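Uncharacterized protein (Pectobacterium atrosepticum, PDB 3ESI) is of unknown function but has the hotdog fold of the ApeI dehydratase-like family, so it may act as a dehydratase on acyl thioesters. Local coordinates at residues E16-P28 and I78-A92. Residues are numbered along the deposited sequence; the frame is centred on the assembly and turned at random.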
loop_
_atom_site.group_PDB
_atom_site.type_symbol
_atom_site.label_atom_id
_atom_site.label_comp_id
_atom_site.label_asym_id
_atom_site.label_seq_id
_atom_site.Cartn_x
_atom_site.Cartn_y
_atom_site.Cartn_z
ATOM N N GLU A 16 -11.662 -6.561 36.937
ATOM C CA GLU A 16 -11.946 -5.414 36.076
ATOM C C GLU A 16 -11.800 -5.737 34.589
ATOM O O GLU A 16 -12.395 -5.059 33.740
ATOM C CB GLU A 16 -11.008 -4.249 36.418
ATOM C CG GLU A 16 -10.425 -4.292 37.828
ATOM C CD GLU A 16 -9.397 -5.399 37.998
ATOM O OE1 GLU A 16 -8.861 -5.551 39.118
ATOM O OE2 GLU A 16 -9.125 -6.117 37.011
ATOM N N THR A 17 -11.009 -6.766 34.280
ATOM C CA THR A 17 -10.770 -7.165 32.892
ATOM C C THR A 17 -11.742 -8.214 32.365
ATOM O O THR A 17 -11.977 -9.230 33.014
ATOM C CB THR A 17 -9.348 -7.741 32.696
ATOM O OG1 THR A 17 -9.268 -9.028 33.317
ATOM C CG2 THR A 17 -8.305 -6.826 33.309
ATOM N N SER A 18 -12.296 -7.951 31.182
ATOM C CA SER A 18 -13.213 -8.867 30.511
ATOM C C SER A 18 -12.463 -9.512 29.351
ATOM O O SER A 18 -11.485 -8.958 28.854
ATOM C CB SER A 18 -14.423 -8.118 29.968
ATOM O OG SER A 18 -15.249 -7.671 31.015
ATOM N N GLN A 19 -12.912 -10.682 28.920
ATOM C CA GLN A 19 -12.250 -11.372 27.822
ATOM C C GLN A 19 -13.237 -12.111 26.934
ATOM O O GLN A 19 -14.257 -12.628 27.393
ATOM C CB GLN A 19 -11.212 -12.367 28.357
ATOM C CG GLN A 19 -10.109 -11.718 29.174
ATOM C CD GLN A 19 -9.630 -12.583 30.346
ATOM O OE1 GLN A 19 -8.846 -13.521 30.168
ATOM N NE2 GLN A 19 -10.112 -12.265 31.554
ATOM N N VAL A 20 -12.926 -12.139 25.647
ATOM C CA VAL A 20 -13.742 -12.840 24.678
ATOM C C VAL A 20 -12.770 -13.396 23.650
ATOM O O VAL A 20 -11.828 -12.717 23.233
ATOM C CB VAL A 20 -14.773 -11.910 23.990
ATOM C CG1 VAL A 20 -14.070 -10.863 23.131
ATOM C CG2 VAL A 20 -15.727 -12.746 23.153
ATOM N N GLU A 21 -12.979 -14.648 23.278
ATOM C CA GLU A 21 -12.124 -15.286 22.305
ATOM C C GLU A 21 -12.958 -15.667 21.107
ATOM O O GLU A 21 -14.010 -16.288 21.253
ATOM C CB GLU A 21 -11.485 -16.532 22.898
ATOM C CG GLU A 21 -10.523 -17.204 21.947
ATOM C CD GLU A 21 -9.758 -18.329 22.600
ATOM O OE1 GLU A 21 -9.413 -18.187 23.796
ATOM O OE2 GLU A 21 -9.485 -19.338 21.917
ATOM N N LEU A 22 -12.509 -15.279 19.925
ATOM C CA LEU A 22 -13.241 -15.622 18.720
ATOM C C LEU A 22 -12.382 -16.418 17.770
ATOM O O LEU A 22 -11.161 -16.287 17.758
ATOM C CB LEU A 22 -13.726 -14.371 17.989
ATOM C CG LEU A 22 -14.861 -13.577 18.622
ATOM C CD1 LEU A 22 -14.375 -12.894 19.888
ATOM C CD2 LEU A 22 -15.352 -12.548 17.631
ATOM N N MET A 23 -13.023 -17.277 16.991
ATOM C CA MET A 23 -12.303 -18.030 15.978
ATOM C C MET A 23 -12.907 -17.397 14.740
ATOM O O MET A 23 -14.129 -17.364 14.591
ATOM C CB MET A 23 -12.619 -19.528 16.052
ATOM C CG MET A 23 -11.765 -20.373 15.108
ATOM S SD MET A 23 -11.884 -22.168 15.379
ATOM C CE MET A 23 -10.670 -22.341 16.784
ATOM N N LEU A 24 -12.059 -16.851 13.878
ATOM C CA LEU A 24 -12.535 -16.175 12.670
ATOM C C LEU A 24 -11.911 -16.754 11.405
ATOM O O LEU A 24 -10.803 -17.305 11.424
ATOM C CB LEU A 24 -12.206 -14.674 12.747
ATOM C CG LEU A 24 -12.459 -13.994 14.092
ATOM C CD1 LEU A 24 -11.893 -12.591 14.070
ATOM C CD2 LEU A 24 -13.926 -13.965 14.392
ATOM N N GLN A 25 -12.633 -16.640 10.303
ATOM C CA GLN A 25 -12.123 -17.141 9.040
ATOM C C GLN A 25 -11.987 -15.954 8.110
ATOM O O GLN A 25 -12.937 -15.173 7.940
ATOM C CB GLN A 25 -13.081 -18.185 8.451
ATOM C CG GLN A 25 -12.688 -18.728 7.073
ATOM C CD GLN A 25 -11.428 -19.600 7.085
ATOM O OE1 GLN A 25 -11.002 -20.104 8.137
ATOM N NE2 GLN A 25 -10.837 -19.802 5.899
ATOM N N VAL A 26 -10.794 -15.804 7.542
ATOM C CA VAL A 26 -10.520 -14.718 6.620
ATOM C C VAL A 26 -10.960 -15.160 5.231
ATOM O O VAL A 26 -10.246 -15.864 4.524
ATOM C CB VAL A 26 -9.026 -14.374 6.612
ATOM C CG1 VAL A 26 -8.740 -13.306 5.568
ATOM C CG2 VAL A 26 -8.615 -13.914 7.990
ATOM N N ASP A 27 -12.154 -14.729 4.856
ATOM C CA ASP A 27 -12.765 -15.068 3.584
ATOM C C ASP A 27 -12.039 -14.522 2.350
ATOM O O ASP A 27 -11.885 -13.314 2.194
ATOM C CB ASP A 27 -14.196 -14.556 3.591
ATOM C CG ASP A 27 -15.055 -15.227 2.559
ATOM O OD1 ASP A 27 -16.208 -14.776 2.383
ATOM O OD2 ASP A 27 -14.590 -16.206 1.937
ATOM N N PRO A 28 -11.603 -15.416 1.446
ATOM C CA PRO A 28 -10.896 -15.072 0.207
ATOM C C PRO A 28 -11.671 -14.094 -0.666
ATOM O O PRO A 28 -11.102 -13.473 -1.545
ATOM C CB PRO A 28 -10.745 -16.420 -0.496
ATOM C CG PRO A 28 -10.669 -17.394 0.651
ATOM C CD PRO A 28 -11.753 -16.879 1.569
ATOM N N ILE A 78 -1.443 -11.871 7.381
ATOM C CA ILE A 78 -2.608 -12.734 7.396
ATOM C C ILE A 78 -3.093 -12.863 5.956
ATOM O O ILE A 78 -3.535 -11.890 5.354
ATOM C CB ILE A 78 -3.703 -12.121 8.280
ATOM C CG1 ILE A 78 -3.182 -12.001 9.718
ATOM C CG2 ILE A 78 -4.958 -12.968 8.225
ATOM C CD1 ILE A 78 -4.133 -11.357 10.701
ATOM N N LEU A 79 -2.997 -14.066 5.400
ATOM C CA LEU A 79 -3.402 -14.302 4.020
ATOM C C LEU A 79 -4.865 -14.704 3.893
ATOM O O LEU A 79 -5.502 -15.100 4.860
ATOM C CB LEU A 79 -2.533 -15.395 3.393
ATOM C CG LEU A 79 -1.022 -15.259 3.577
ATOM C CD1 LEU A 79 -0.317 -16.306 2.718
ATOM C CD2 LEU A 79 -0.572 -13.856 3.195
ATOM N N PRO A 80 -5.413 -14.606 2.678
ATOM C CA PRO A 80 -6.804 -14.969 2.420
ATOM C C PRO A 80 -7.000 -16.460 2.702
ATOM O O PRO A 80 -6.143 -17.276 2.354
ATOM C CB PRO A 80 -6.974 -14.650 0.937
ATOM C CG PRO A 80 -6.007 -13.549 0.710
ATOM C CD PRO A 80 -4.793 -14.020 1.479
ATOM N N GLY A 81 -8.116 -16.813 3.336
ATOM C CA GLY A 81 -8.391 -18.212 3.641
ATOM C C GLY A 81 -7.830 -18.746 4.953
ATOM O O GLY A 81 -7.948 -19.935 5.215
ATOM N N LYS A 82 -7.231 -17.891 5.785
ATOM C CA LYS A 82 -6.662 -18.351 7.055
ATOM C C LYS A 82 -7.659 -18.350 8.191
ATOM O O LYS A 82 -8.628 -17.593 8.182
ATOM C CB LYS A 82 -5.471 -17.485 7.467
ATOM C CG LYS A 82 -4.272 -17.602 6.557
ATOM C CD LYS A 82 -3.770 -19.025 6.492
ATOM C CE LYS A 82 -2.610 -19.153 5.516
ATOM N NZ LYS A 82 -2.120 -20.549 5.433
ATOM N N THR A 83 -7.412 -19.212 9.172
ATOM C CA THR A 83 -8.270 -19.305 10.354
ATOM C C THR A 83 -7.531 -18.580 11.474
ATOM O O THR A 83 -6.340 -18.816 11.694
ATOM C CB THR A 83 -8.531 -20.778 10.733
ATOM O OG1 THR A 83 -9.221 -21.416 9.652
ATOM C CG2 THR A 83 -9.383 -20.879 11.991
ATOM N N LEU A 84 -8.233 -17.690 12.168
ATOM C CA LEU A 84 -7.613 -16.897 13.228
ATOM C C LEU A 84 -8.280 -16.976 14.589
ATOM O O LEU A 84 -9.499 -17.123 14.699
ATOM C CB LEU A 84 -7.593 -15.413 12.841
ATOM C CG LEU A 84 -7.044 -14.931 11.497
ATOM C CD1 LEU A 84 -7.275 -13.411 11.369
ATOM C CD2 LEU A 84 -5.557 -15.267 11.395
ATOM N N ARG A 85 -7.465 -16.864 15.628
ATOM C CA ARG A 85 -7.984 -16.808 16.983
ATOM C C ARG A 85 -7.799 -15.326 17.361
ATOM O O ARG A 85 -6.727 -14.751 17.168
ATOM C CB ARG A 85 -7.177 -17.691 17.950
ATOM C CG ARG A 85 -7.838 -17.809 19.328
ATOM C CD ARG A 85 -6.859 -18.209 20.432
ATOM N NE ARG A 85 -6.154 -19.463 20.172
ATOM C CZ ARG A 85 -6.733 -20.661 20.062
ATOM N NH1 ARG A 85 -8.051 -20.801 20.187
ATOM N NH2 ARG A 85 -5.984 -21.730 19.826
ATOM N N LEU A 86 -8.855 -14.703 17.857
ATOM C CA LEU A 86 -8.800 -13.317 18.269
ATOM C C LEU A 86 -9.117 -13.239 19.755
ATOM O O LEU A 86 -10.202 -13.633 20.185
ATOM C CB LEU A 86 -9.822 -12.477 17.496
ATOM C CG LEU A 86 -9.924 -11.036 18.021
ATOM C CD1 LEU A 86 -8.581 -10.352 17.826
ATOM C CD2 LEU A 86 -11.023 -10.246 17.297
ATOM N N VAL A 87 -8.167 -12.748 20.539
ATOM C CA VAL A 87 -8.374 -12.590 21.976
ATOM C C VAL A 87 -8.427 -11.094 22.310
ATOM O O VAL A 87 -7.504 -10.341 21.976
ATOM C CB VAL A 87 -7.220 -13.241 22.801
ATOM C CG1 VAL A 87 -7.471 -13.054 24.291
ATOM C CG2 VAL A 87 -7.105 -14.726 22.481
ATOM N N LEU A 88 -9.518 -10.679 22.953
ATOM C CA LEU A 88 -9.733 -9.290 23.370
ATOM C C LEU A 88 -9.845 -9.223 24.894
ATOM O O LEU A 88 -10.663 -9.936 25.484
ATOM C CB LEU A 88 -11.041 -8.744 22.792
ATOM C CG LEU A 88 -11.128 -8.148 21.389
ATOM C CD1 LEU A 88 -10.277 -8.937 20.423
ATOM C CD2 LEU A 88 -12.591 -8.137 20.958
ATOM N N ILE A 89 -9.046 -8.357 25.521
ATOM C CA ILE A 89 -9.079 -8.175 26.976
ATOM C C ILE A 89 -9.338 -6.699 27.279
ATOM O O ILE A 89 -8.573 -5.833 26.850
ATOM C CB ILE A 89 -7.737 -8.578 27.624
ATOM C CG1 ILE A 89 -7.449 -10.061 27.360
ATOM C CG2 ILE A 89 -7.783 -8.301 29.120
ATOM C CD1 ILE A 89 -6.038 -10.492 27.722
ATOM N N TRP A 90 -10.408 -6.401 28.007
ATOM C CA TRP A 90 -10.710 -5.010 28.321
ATOM C C TRP A 90 -10.704 -4.663 29.794
ATOM O O TRP A 90 -11.474 -5.214 30.583
ATOM C CB TRP A 90 -12.057 -4.586 27.741
ATOM C CG TRP A 90 -12.323 -3.120 27.959
ATOM C CD1 TRP A 90 -11.505 -2.073 27.611
ATOM C CD2 TRP A 90 -13.479 -2.541 28.561
ATOM N NE1 TRP A 90 -12.089 -0.878 27.960
ATOM C CE2 TRP A 90 -13.300 -1.136 28.546
ATOM C CE3 TRP A 90 -14.651 -3.069 29.109
ATOM C CZ2 TRP A 90 -14.250 -0.257 29.063
ATOM C CZ3 TRP A 90 -15.600 -2.196 29.624
ATOM C CH2 TRP A 90 -15.393 -0.802 29.598
ATOM N N HIS A 91 -9.847 -3.709 30.139
ATOM C CA HIS A 91 -9.692 -3.225 31.508
ATOM C C HIS A 91 -10.320 -1.830 31.595
ATOM O O HIS A 91 -9.661 -0.832 31.328
ATOM C CB HIS A 91 -8.196 -3.166 31.846
ATOM C CG HIS A 91 -7.904 -2.984 33.301
ATOM N ND1 HIS A 91 -6.675 -3.283 33.852
ATOM C CD2 HIS A 91 -8.673 -2.529 34.318
ATOM C CE1 HIS A 91 -6.703 -3.021 35.146
ATOM N NE2 HIS A 91 -7.904 -2.563 35.454
ATOM N N ALA A 92 -11.599 -1.767 31.956
ATOM C CA ALA A 92 -12.309 -0.495 32.054
ATOM C C ALA A 92 -11.631 0.495 33.002
ATOM O O ALA A 92 -11.859 1.709 32.925
ATOM C CB ALA A 92 -13.738 -0.737 32.492
#
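E21 and R85 meet across two neighbouring antiparallel strands, 17-25 and 83-91, of the hotdog fold, and they illustrate how such a sheet divides its faces. V20, L22, L24, L84, L86 and L88 turn their side chains to one face, where L22 and L88 rest on Y55 of the helix 45-59 that the sheet wraps; E21, R85, Q25 and T83 lie on the other, interspersed with M23, V87 and I89. On this mixed face R85 can be followed outward. Its CB carries CG anti to the backbone N (chi1 -171°), and CG comes within 3.4 Å of E21 OE2. CD then passes 3.2 Å from E21 OE2, before a bend at chi3 swings the guanidinium round, CZ 3.6 Å from that same OE2, so that NH1 closes a salt bridge of 2.7 Å to it. The oxygen is approached nearly along its C-O axis, yet it sits tilted from the guanidinium plane, the N-H itself is bent, at 133°, and the two flat groups stand 75° apart. NH2 turns to a second carboxylate, E109, so the guanidinium bridges two acids. Between the strands, paired backbone bonds run from S18 and W90 to L24 and L84. Past L84, V26 CG2 packs on L84 CD1 at 3.7 Å, while V26 N donates to K82 O and V26 O accepts from G81 N, both of the type II turn 79-82. Beside that turn, T83 OG1 donates to Q25 OE1 at 2.7 Å, in the plane of the amide carbonyl.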